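Local structure of cobalamin biosynthesis protein CobN (Mycobacterium tuberculosis, 7C6O) at residues Val717-Gln725 and Ala732-Leu740; Phe1119-Met1129 and Trp1163-Tyr1172. The protein is the large, catalytic subunit of cobaltochelatase, which probably inserts cobalt into the corrin ring at the expense of ATP during cobalamin biosynthesis. One frame throughout, in Å; residues are numbered along the deposited sequence.

Interaction 1. Residues Val717-Gln725 and Ala732-Leu740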
loop_
_atom_site.group_PDB
_atom_site.type_symbol
_atom_site.label_atom_id
_atom_site.label_comp_id
_atom_site.label_asym_id
_atom_site.label_seq_id
_atom_site.Cartn_x
_atom_site.Cartn_y
_atom_site.Cartn_z
ATOM N N VAL A 717 8.523 -24.277 -4.160
ATOM C CA VAL A 717 7.775 -24.562 -5.382
ATOM C C VAL A 717 6.522 -25.369 -5.063
ATOM O O VAL A 717 5.438 -25.092 -5.591
ATOM C CB VAL A 717 8.671 -25.283 -6.406
ATOM C CG1 VAL A 717 7.831 -25.826 -7.552
ATOM C CG2 VAL A 717 9.734 -24.332 -6.935
ATOM N N LEU A 718 6.648 -26.374 -4.190
ATOM C CA LEU A 718 5.481 -27.148 -3.769
ATOM C C LEU A 718 4.401 -26.249 -3.181
ATOM O O LEU A 718 3.213 -26.412 -3.487
ATOM C CB LEU A 718 5.891 -28.209 -2.747
ATOM C CG LEU A 718 6.228 -29.614 -3.239
ATOM C CD1 LEU A 718 6.714 -30.462 -2.074
ATOM C CD2 LEU A 718 5.013 -30.248 -3.898
ATOM N N ALA A 719 4.792 -25.296 -2.331
ATOM C CA ALA A 719 3.812 -24.393 -1.735
ATOM C C ALA A 719 3.154 -23.516 -2.792
ATOM O O ALA A 719 1.940 -23.279 -2.747
ATOM C CB ALA A 719 4.474 -23.532 -0.660
ATOM N N ILE A 720 3.939 -23.028 -3.754
ATOM C CA ILE A 720 3.387 -22.179 -4.807
ATOM C C ILE A 720 2.395 -22.962 -5.660
ATOM O O ILE A 720 1.317 -22.460 -6.004
ATOM C CB ILE A 720 4.526 -21.583 -5.656
ATOM C CG1 ILE A 720 5.316 -20.558 -4.834
ATOM C CG2 ILE A 720 3.979 -20.958 -6.933
ATOM C CD1 ILE A 720 6.607 -20.111 -5.483
ATOM N N LEU A 721 2.735 -24.206 -5.998
ATOM C CA LEU A 721 1.905 -25.016 -6.882
ATOM C C LEU A 721 0.645 -25.548 -6.216
ATOM O O LEU A 721 -0.231 -26.063 -6.919
ATOM C CB LEU A 721 2.712 -26.195 -7.429
ATOM C CG LEU A 721 3.874 -25.863 -8.364
ATOM C CD1 LEU A 721 4.578 -27.141 -8.800
ATOM C CD2 LEU A 721 3.374 -25.074 -9.566
ATOM N N ARG A 722 0.531 -25.455 -4.888
ATOM C CA ARG A 722 -0.649 -26.000 -4.225
ATOM C C ARG A 722 -1.906 -25.216 -4.580
ATOM O O ARG A 722 -3.004 -25.785 -4.609
ATOM C CB ARG A 722 -0.447 -26.017 -2.709
ATOM C CG ARG A 722 -1.507 -26.819 -1.969
ATOM C CD ARG A 722 -1.414 -26.641 -0.464
ATOM N NE ARG A 722 -0.237 -27.287 0.111
ATOM C CZ ARG A 722 0.035 -27.301 1.412
ATOM N NH1 ARG A 722 -0.787 -26.705 2.268
ATOM N NH2 ARG A 722 1.125 -27.909 1.860
ATOM N N ALA A 723 -1.769 -23.928 -4.865
ATOM C CA ALA A 723 -2.925 -23.091 -5.134
ATOM C C ALA A 723 -3.359 -23.201 -6.588
ATOM O O ALA A 723 -2.556 -23.492 -7.482
ATOM C CB ALA A 723 -2.615 -21.630 -4.809
ATOM N N ARG A 724 -4.651 -22.983 -6.821
ATOM C CA ARG A 724 -5.127 -22.799 -8.183
ATOM C C ARG A 724 -4.554 -21.496 -8.731
ATOM O O ARG A 724 -4.552 -20.465 -8.048
ATOM C CB ARG A 724 -6.660 -22.810 -8.222
ATOM C CG ARG A 724 -7.337 -21.471 -8.491
ATOM C CD ARG A 724 -7.628 -20.706 -7.206
ATOM N NE ARG A 724 -8.077 -19.343 -7.486
ATOM C CZ ARG A 724 -7.328 -18.258 -7.317
ATOM N NH1 ARG A 724 -6.091 -18.369 -6.851
ATOM N NH2 ARG A 724 -7.819 -17.061 -7.606
ATOM N N GLN A 725 -4.037 -21.548 -9.952
ATOM C CA GLN A 725 -3.295 -20.422 -10.501
ATOM C C GLN A 725 -4.218 -19.445 -11.214
ATOM O O GLN A 725 -4.976 -19.834 -12.108
ATOM C CB GLN A 725 -2.210 -20.914 -11.462
ATOM C CG GLN A 725 -1.208 -21.874 -10.838
ATOM C CD GLN A 725 -0.425 -21.254 -9.692
ATOM O OE1 GLN A 725 -0.308 -20.029 -9.589
ATOM N NE2 GLN A 725 0.114 -22.101 -8.823
ATOM N N ALA A 732 -6.464 -21.487 -15.687
ATOM C CA ALA A 732 -6.183 -22.629 -16.550
ATOM C C ALA A 732 -5.369 -23.722 -15.870
ATOM O O ALA A 732 -5.547 -24.903 -16.195
ATOM C CB ALA A 732 -5.453 -22.166 -17.814
ATOM N N ILE A 733 -4.481 -23.373 -14.948
ATOM C CA ILE A 733 -3.622 -24.343 -14.270
ATOM C C ILE A 733 -4.199 -24.600 -12.882
ATOM O O ILE A 733 -4.341 -23.646 -12.101
ATOM C CB ILE A 733 -2.170 -23.851 -14.180
ATOM C CG1 ILE A 733 -1.613 -23.560 -15.574
ATOM C CG2 ILE A 733 -1.303 -24.876 -13.463
ATOM C CD1 ILE A 733 -1.464 -22.087 -15.875
ATOM N N PRO A 734 -4.533 -25.836 -12.536
ATOM C CA PRO A 734 -5.057 -26.132 -11.201
ATOM C C PRO A 734 -3.915 -26.279 -10.201
ATOM O O PRO A 734 -2.737 -26.222 -10.550
ATOM C CB PRO A 734 -5.788 -27.459 -11.410
ATOM C CG PRO A 734 -4.977 -28.140 -12.465
ATOM C CD PRO A 734 -4.455 -27.046 -13.375
ATOM N N GLY A 735 -4.286 -26.469 -8.937
ATOM C CA GLY A 735 -3.306 -26.853 -7.944
ATOM C C GLY A 735 -2.739 -28.229 -8.236
ATOM O O GLY A 735 -3.391 -29.081 -8.841
ATOM N N LEU A 736 -1.494 -28.444 -7.805
ATOM C CA LEU A 736 -0.832 -29.715 -8.073
ATOM C C LEU A 736 -1.583 -30.873 -7.426
ATOM O O LEU A 736 -1.803 -31.915 -8.055
ATOM C CB LEU A 736 0.611 -29.673 -7.573
ATOM C CG LEU A 736 1.694 -30.371 -8.404
ATOM C CD1 LEU A 736 2.802 -30.844 -7.491
ATOM C CD2 LEU A 736 1.159 -31.522 -9.251
ATOM N N ARG A 737 -1.986 -30.710 -6.164
ATOM C CA ARG A 737 -2.713 -31.779 -5.488
ATOM C C ARG A 737 -4.148 -31.883 -5.990
ATOM O O ARG A 737 -4.749 -32.961 -5.919
ATOM C CB ARG A 737 -2.671 -31.563 -3.974
ATOM C CG ARG A 737 -1.252 -31.394 -3.439
ATOM C CD ARG A 737 -1.178 -31.493 -1.919
ATOM N NE ARG A 737 -2.124 -30.604 -1.249
ATOM C CZ ARG A 737 -2.076 -30.305 0.046
ATOM N NH1 ARG A 737 -1.117 -30.810 0.815
ATOM N NH2 ARG A 737 -2.984 -29.495 0.572
ATOM N N GLN A 738 -4.707 -30.784 -6.503
ATOM C CA GLN A 738 -5.996 -30.856 -7.187
ATOM C C GLN A 738 -5.900 -31.730 -8.431
ATOM O O GLN A 738 -6.730 -32.622 -8.645
ATOM C CB GLN A 738 -6.475 -29.453 -7.560
ATOM C CG GLN A 738 -7.195 -28.711 -6.451
ATOM C CD GLN A 738 -7.634 -27.323 -6.879
ATOM O OE1 GLN A 738 -7.121 -26.771 -7.855
ATOM N NE2 GLN A 738 -8.589 -26.751 -6.152
ATOM N N ALA A 739 -4.889 -31.481 -9.268
ATOM C CA ALA A 739 -4.671 -32.307 -10.448
ATOM C C ALA A 739 -4.377 -33.755 -10.085
ATOM O O ALA A 739 -4.539 -34.641 -10.931
ATOM C CB ALA A 739 -3.527 -31.737 -11.288
ATOM N N LEU A 740 -3.951 -34.013 -8.852
ATOM C CA LEU A 740 -3.695 -35.368 -8.383
ATOM C C LEU A 740 -4.880 -35.978 -7.645
ATOM O O LEU A 740 -4.775 -37.116 -7.180
ATOM C CB LEU A 740 -2.459 -35.391 -7.477
ATOM C CG LEU A 740 -1.108 -35.164 -8.158
ATOM C CD1 LEU A 740 0.019 -35.233 -7.141
ATOM C CD2 LEU A 740 -0.895 -36.178 -9.273
HETATM O O HOH W 1 -0.282 -24.996 -9.603
HETATM O O HOH W 2 -3.412 -28.450 -4.918
HETATM O O HOH W 3 -4.035 -20.447 -14.473
#
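Arg722 and Arg737 run alongside each other in the same direction, their guanidinium groups stacked with planes 8° apart and centres 3.9 Å from each other. NE of Arg722 sits over the centre of the Arg737 group, and the CD methylene comes to 3.4 Å from Arg737 NH2. Two like charges can probably share this position because acidic groups surround them: Arg737 forms salt bridges with Glu744, Glu757 and Asp694, while Arg722 NH1 donates to the carbonyl of Asp694. Beside the stack the backbones join. Leu736 N donates to Leu721 O (2.8 Å, 159° at the hydrogen), and CA of Gly735 packs against the carbonyls of Leu721, Arg722 and Ala723 in CA-H...O contacts. These carbonyls come from the last part of helix 710-722 and the residue after it; the chain, after a loop, folds back so that the start of the weakly bonded helix 736-739 is tied to this region by these bonds. Farther along, Gln725 N donates to Ile733 O (3.0 Å), and the Gln725 CG methylene rests against Ile733 CG2. The Gln725 chain, bent at chi2 (-62°), turns its amide back to the helix, where NE2 donates to Ile720 O at 3.1 Å. Water 1 accepts from the same NE2 and lies between the Leu721 and Pro734 carbonyls; water 2 links Arg722 O to Gln738 N. Gln738 in turn steadies the turn before its own helix, OE1 accepting from Gly735 N at 3.0 Å. On the apolar side, Leu736 CB meets Leu721 CB at 4.1 Å, and helix 750-769 covers Leu718 and Leu736.

Interaction 2. Residues Phe1119-Met1129 and Trp1163-Tyr1172; sequences FRARVVNPRWM and WMYEQLTQRY
A knob-into-hole contact organises one end of this helix pair: the Phe1119 side chain sits among Trp1163, Met1164, Gln1167 and Leu1168 of helix 1162-1174. With CG anti to the backbone N (chi1 -168°), the ring is carried across to that helix. Met1164 covers one face, its CB 4.1 Å from the ring centroid in a CH-pi contact, its methyl CE also over that face, and its sulfur farther above the same ring as a Met-aromatic partner, while Gln1167 CB lies at the edge. Trp1163 reaches the neighbouring Arg1120, with CH2 of the indole 3.2 Å from Arg1120 NH2 and over one face of the guanidinium, whose plane is turned 23° from the ring. The charge is held elsewhere, since Arg1120 NE forms a salt bridge with Asp666. At the other end Tyr1172 OH donates to Val1123 O at 2.7 Å, with the carbonyl oxygen near the plane of the phenol ring. This bond engages a carbonyl at the break between helices 1111-1123 and 1126-1132, where Asn1125 is the N-cap and its OD1 accepts from Arg1127 N. Val1123 CG1 comes to 3.3 Å of Tyr1172 OH, and Trp1128 CZ3 to 3.2 Å of the same atom. Met1129, bent at chi3, lays CE 3.6 Å from Tyr1172 CD1. Water 4 donates to Val1124 O and receives a weak bond from Arg1171 NH2. The axes of segments 1119-1123 and 1163-1172 run nearly parallel, 21° apart, but remain 12.5 Å apart at closest approach, a separation spanned by large side chains, with Phe1119 set as in knobs-into-holes packing.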
loop_
_atom_site.group_PDB
_atom_site.type_symbol
_atom_site.label_atom_id
_atom_site.label_comp_id
_atom_site.label_asym_id
_atom_site.label_seq_id
_atom_site.Cartn_x
_atom_site.Cartn_y
_atom_site.Cartn_z
ATOM N N PHE A 1119 -0.237 -21.245 17.505
ATOM C CA PHE A 1119 0.659 -21.629 18.591
ATOM C C PHE A 1119 1.300 -22.985 18.321
ATOM O O PHE A 1119 2.522 -23.142 18.430
ATOM C CB PHE A 1119 -0.107 -21.647 19.917
ATOM C CG PHE A 1119 0.776 -21.760 21.134
ATOM C CD1 PHE A 1119 1.386 -20.638 21.671
ATOM C CD2 PHE A 1119 0.988 -22.986 21.743
ATOM C CE1 PHE A 1119 2.194 -20.737 22.790
ATOM C CE2 PHE A 1119 1.791 -23.091 22.864
ATOM C CZ PHE A 1119 2.395 -21.967 23.387
ATOM N N ARG A 1120 0.492 -23.978 17.946
ATOM C CA ARG A 1120 1.036 -25.317 17.748
ATOM C C ARG A 1120 1.718 -25.467 16.393
ATOM O O ARG A 1120 2.766 -26.112 16.299
ATOM C CB ARG A 1120 -0.066 -26.362 17.904
ATOM C CG ARG A 1120 -0.632 -26.463 19.308
ATOM C CD ARG A 1120 -1.302 -27.804 19.484
ATOM N NE ARG A 1120 -2.108 -27.897 20.696
ATOM C CZ ARG A 1120 -1.687 -28.424 21.839
ATOM N NH1 ARG A 1120 -0.453 -28.900 21.942
ATOM N NH2 ARG A 1120 -2.506 -28.475 22.881
ATOM N N ALA A 1121 1.146 -24.890 15.330
ATOM C CA ALA A 1121 1.722 -25.078 14.004
ATOM C C ALA A 1121 2.984 -24.256 13.780
ATOM O O ALA A 1121 3.785 -24.606 12.905
ATOM C CB ALA A 1121 0.694 -24.743 12.917
ATOM N N ARG A 1122 3.190 -23.182 14.543
ATOM C CA ARG A 1122 4.318 -22.302 14.268
ATOM C C ARG A 1122 5.076 -21.914 15.533
ATOM O O ARG A 1122 6.289 -22.129 15.616
ATOM C CB ARG A 1122 3.834 -21.048 13.529
ATOM C CG ARG A 1122 4.918 -20.315 12.742
ATOM C CD ARG A 1122 5.570 -19.218 13.563
ATOM N NE ARG A 1122 4.628 -18.153 13.902
ATOM C CZ ARG A 1122 4.875 -17.190 14.783
ATOM N NH1 ARG A 1122 6.038 -17.160 15.425
ATOM N NH2 ARG A 1122 3.958 -16.261 15.029
ATOM N N VAL A 1123 4.367 -21.357 16.522
ATOM C CA VAL A 1123 5.022 -20.688 17.647
ATOM C C VAL A 1123 5.970 -21.637 18.376
ATOM O O VAL A 1123 7.136 -21.306 18.619
ATOM C CB VAL A 1123 3.975 -20.094 18.605
ATOM C CG1 VAL A 1123 4.648 -19.533 19.848
ATOM C CG2 VAL A 1123 3.169 -19.006 17.902
ATOM N N VAL A 1124 5.489 -22.822 18.737
ATOM C CA VAL A 1124 6.314 -23.806 19.431
ATOM C C VAL A 1124 6.601 -25.019 18.548
ATOM O O VAL A 1124 6.960 -26.086 19.050
ATOM C CB VAL A 1124 5.687 -24.226 20.771
ATOM C CG1 VAL A 1124 5.637 -23.043 21.726
ATOM C CG2 VAL A 1124 4.300 -24.806 20.558
ATOM N N ASN A 1125 6.443 -24.871 17.240
ATOM C CA ASN A 1125 6.811 -25.923 16.304
ATOM C C ASN A 1125 8.329 -26.031 16.252
ATOM O O ASN A 1125 8.994 -25.056 15.878
ATOM C CB ASN A 1125 6.239 -25.611 14.921
ATOM C CG ASN A 1125 6.389 -26.762 13.946
ATOM O OD1 ASN A 1125 7.329 -27.550 14.030
ATOM N ND2 ASN A 1125 5.454 -26.862 13.008
ATOM N N PRO A 1126 8.919 -27.175 16.611
ATOM C CA PRO A 1126 10.388 -27.267 16.609
ATOM C C PRO A 1126 11.012 -26.979 15.256
ATOM O O PRO A 1126 12.157 -26.513 15.202
ATOM C CB PRO A 1126 10.653 -28.711 17.066
ATOM C CG PRO A 1126 9.372 -29.446 16.813
ATOM C CD PRO A 1126 8.282 -28.437 17.022
ATOM N N ARG A 1127 10.289 -27.222 14.158
ATOM C CA ARG A 1127 10.828 -26.908 12.837
ATOM C C ARG A 1127 10.985 -25.404 12.648
ATOM O O ARG A 1127 11.980 -24.946 12.075
ATOM C CB ARG A 1127 9.931 -27.495 11.745
ATOM C CG ARG A 1127 10.003 -29.010 11.621
ATOM C CD ARG A 1127 9.099 -29.514 10.504
ATOM N NE ARG A 1127 9.270 -28.740 9.277
ATOM C CZ ARG A 1127 10.255 -28.928 8.403
ATOM N NH1 ARG A 1127 11.165 -29.869 8.616
ATOM N NH2 ARG A 1127 10.331 -28.176 7.315
ATOM N N TRP A 1128 10.013 -24.621 13.124
ATOM C CA TRP A 1128 10.116 -23.170 13.000
ATOM C C TRP A 1128 11.162 -22.604 13.951
ATOM O O TRP A 1128 11.924 -21.705 13.578
ATOM C CB TRP A 1128 8.763 -22.509 13.256
ATOM C CG TRP A 1128 8.835 -21.017 13.149
ATOM C CD1 TRP A 1128 8.802 -20.276 12.003
ATOM C CD2 TRP A 1128 8.988 -20.086 14.225
ATOM N NE1 TRP A 1128 8.915 -18.940 12.299
ATOM C CE2 TRP A 1128 9.028 -18.796 13.658
ATOM C CE3 TRP A 1128 9.091 -20.217 15.613
ATOM C CZ2 TRP A 1128 9.164 -17.645 14.430
ATOM C CZ3 TRP A 1128 9.222 -19.072 16.379
ATOM C CH2 TRP A 1128 9.260 -17.803 15.786
ATOM N N MET A 1129 11.207 -23.105 15.189
ATOM C CA MET A 1129 12.209 -22.615 16.131
ATOM C C MET A 1129 13.618 -22.915 15.635
ATOM O O MET A 1129 14.510 -22.065 15.734
ATOM C CB MET A 1129 11.978 -23.219 17.517
ATOM C CG MET A 1129 10.673 -22.782 18.161
ATOM S SD MET A 1129 10.539 -23.236 19.902
ATOM C CE MET A 1129 11.871 -22.259 20.602
ATOM N N TRP A 1163 -1.517 -22.776 30.189
ATOM C CA TRP A 1163 -0.644 -23.824 29.667
ATOM C C TRP A 1163 0.170 -23.332 28.477
ATOM O O TRP A 1163 1.270 -23.839 28.223
ATOM C CB TRP A 1163 -1.460 -25.071 29.294
ATOM C CG TRP A 1163 -2.276 -24.965 28.028
ATOM C CD1 TRP A 1163 -3.595 -24.629 27.927
ATOM C CD2 TRP A 1163 -1.826 -25.229 26.691
ATOM N NE1 TRP A 1163 -3.992 -24.654 26.608
ATOM C CE2 TRP A 1163 -2.924 -25.021 25.831
ATOM C CE3 TRP A 1163 -0.600 -25.612 26.137
ATOM C CZ2 TRP A 1163 -2.833 -25.183 24.452
ATOM C CZ3 TRP A 1163 -0.510 -25.772 24.769
ATOM C CH2 TRP A 1163 -1.620 -25.553 23.940
ATOM N N MET A 1164 -0.335 -22.337 27.748
ATOM C CA MET A 1164 0.428 -21.787 26.633
ATOM C C MET A 1164 1.557 -20.885 27.120
ATOM O O MET A 1164 2.652 -20.902 26.550
ATOM C CB MET A 1164 -0.509 -21.042 25.686
ATOM C CG MET A 1164 -1.623 -21.936 25.171
ATOM S SD MET A 1164 -3.003 -21.066 24.421
ATOM C CE MET A 1164 -2.221 -20.386 22.960
ATOM N N TYR A 1165 1.314 -20.100 28.176
ATOM C CA TYR A 1165 2.394 -19.328 28.783
ATOM C C TYR A 1165 3.481 -20.241 29.337
ATOM O O TYR A 1165 4.674 -19.933 29.234
ATOM C CB TYR A 1165 1.850 -18.431 29.895
ATOM C CG TYR A 1165 1.281 -17.108 29.429
ATOM C CD1 TYR A 1165 2.105 -16.119 28.909
ATOM C CD2 TYR A 1165 -0.076 -16.839 29.542
ATOM C CE1 TYR A 1165 1.587 -14.903 28.492
ATOM C CE2 TYR A 1165 -0.605 -15.625 29.130
ATOM C CZ TYR A 1165 0.231 -14.663 28.608
ATOM O OH TYR A 1165 -0.294 -13.454 28.200
ATOM N N GLU A 1166 3.086 -21.363 29.943
ATOM C CA GLU A 1166 4.067 -22.317 30.451
ATOM C C GLU A 1166 4.944 -22.847 29.325
ATOM O O GLU A 1166 6.173 -22.886 29.446
ATOM C CB GLU A 1166 3.364 -23.470 31.168
ATOM C CG GLU A 1166 2.652 -23.070 32.447
ATOM C CD GLU A 1166 1.929 -24.237 33.104
ATOM O OE1 GLU A 1166 1.785 -25.300 32.463
ATOM O OE2 GLU A 1166 1.499 -24.086 34.266
ATOM N N GLN A 1167 4.325 -23.258 28.214
ATOM C CA GLN A 1167 5.098 -23.805 27.105
ATOM C C GLN A 1167 5.938 -22.728 26.434
ATOM O O GLN A 1167 7.079 -22.983 26.033
ATOM C CB GLN A 1167 4.168 -24.477 26.098
ATOM C CG GLN A 1167 3.480 -25.711 26.651
ATOM C CD GLN A 1167 4.472 -26.741 27.164
ATOM O OE1 GLN A 1167 5.437 -27.083 26.478
ATOM N NE2 GLN A 1167 4.242 -27.237 28.379
ATOM N N LEU A 1168 5.385 -21.521 26.295
ATOM C CA LEU A 1168 6.153 -20.415 25.731
ATOM C C LEU A 1168 7.387 -20.123 26.579
ATOM O O LEU A 1168 8.493 -19.956 26.049
ATOM C CB LEU A 1168 5.265 -19.176 25.614
ATOM C CG LEU A 1168 5.787 -18.002 24.788
ATOM C CD1 LEU A 1168 6.035 -18.436 23.350
ATOM C CD2 LEU A 1168 4.800 -16.848 24.841
ATOM N N THR A 1169 7.215 -20.064 27.900
ATOM C CA THR A 1169 8.335 -19.773 28.791
ATOM C C THR A 1169 9.412 -20.847 28.692
ATOM O O THR A 1169 10.605 -20.541 28.590
ATOM C CB THR A 1169 7.829 -19.642 30.230
ATOM O OG1 THR A 1169 6.897 -18.557 30.314
ATOM C CG2 THR A 1169 8.983 -19.388 31.192
ATOM N N GLN A 1170 9.005 -22.118 28.709
ATOM C CA GLN A 1170 9.978 -23.203 28.705
ATOM C C GLN A 1170 10.700 -23.298 27.364
ATOM O O GLN A 1170 11.929 -23.427 27.320
ATOM C CB GLN A 1170 9.286 -24.526 29.044
ATOM C CG GLN A 1170 10.215 -25.723 29.052
ATOM C CD GLN A 1170 11.358 -25.565 30.034
ATOM O OE1 GLN A 1170 11.182 -25.037 31.133
ATOM N NE2 GLN A 1170 12.542 -26.018 29.638
ATOM N N ARG A 1171 9.954 -23.229 26.257
ATOM C CA ARG A 1171 10.567 -23.444 24.949
ATOM C C ARG A 1171 11.451 -22.271 24.540
ATOM O O ARG A 1171 12.522 -22.471 23.958
ATOM C CB ARG A 1171 9.491 -23.687 23.888
ATOM C CG ARG A 1171 8.643 -24.930 24.118
ATOM C CD ARG A 1171 9.503 -26.174 24.199
ATOM N NE ARG A 1171 10.071 -26.545 22.908
ATOM C CZ ARG A 1171 11.107 -27.363 22.758
ATOM N NH1 ARG A 1171 11.700 -27.886 23.824
ATOM N NH2 ARG A 1171 11.557 -27.652 21.545
ATOM N N TYR A 1172 11.018 -21.042 24.823
ATOM C CA TYR A 1172 11.721 -19.865 24.325
ATOM C C TYR A 1172 12.836 -19.401 25.253
ATOM O O TYR A 1172 13.912 -19.015 24.781
ATOM C CB TYR A 1172 10.740 -18.704 24.114
ATOM C CG TYR A 1172 9.957 -18.738 22.818
ATOM C CD1 TYR A 1172 9.669 -19.935 22.177
ATOM C CD2 TYR A 1172 9.514 -17.560 22.232
ATOM C CE1 TYR A 1172 8.955 -19.956 20.989
ATOM C CE2 TYR A 1172 8.799 -17.570 21.047
ATOM C CZ TYR A 1172 8.523 -18.768 20.431
ATOM O OH TYR A 1172 7.810 -18.768 19.254
HETATM O O HOH W 4 9.202 -27.143 20.415
#

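How the interactions relate
Interaction 1 comes first along the chain and is complete before interaction 2 begins, and all four segments lie in the part of the protein shared by the CobN/magnesium chelatase family. Their centres are 30 Å apart and their nearest atoms about 10 Å, so they do not touch. Strand 696-698 offers a common neighbour: Gln696 meets Ala719 and Arg722 of interaction 1, whereas Ile697 and Arg698 meet Asn1125, Arg1122 and Trp1128 of interaction 2. The first contact joins neighbouring parts of the chain around a helix end; the second brings together segments separated by 33 residues, 26 of them helical. Side chains of both thus pack against one short strand, placing a local turn and a longer-range helix pair in the same region of the subunit.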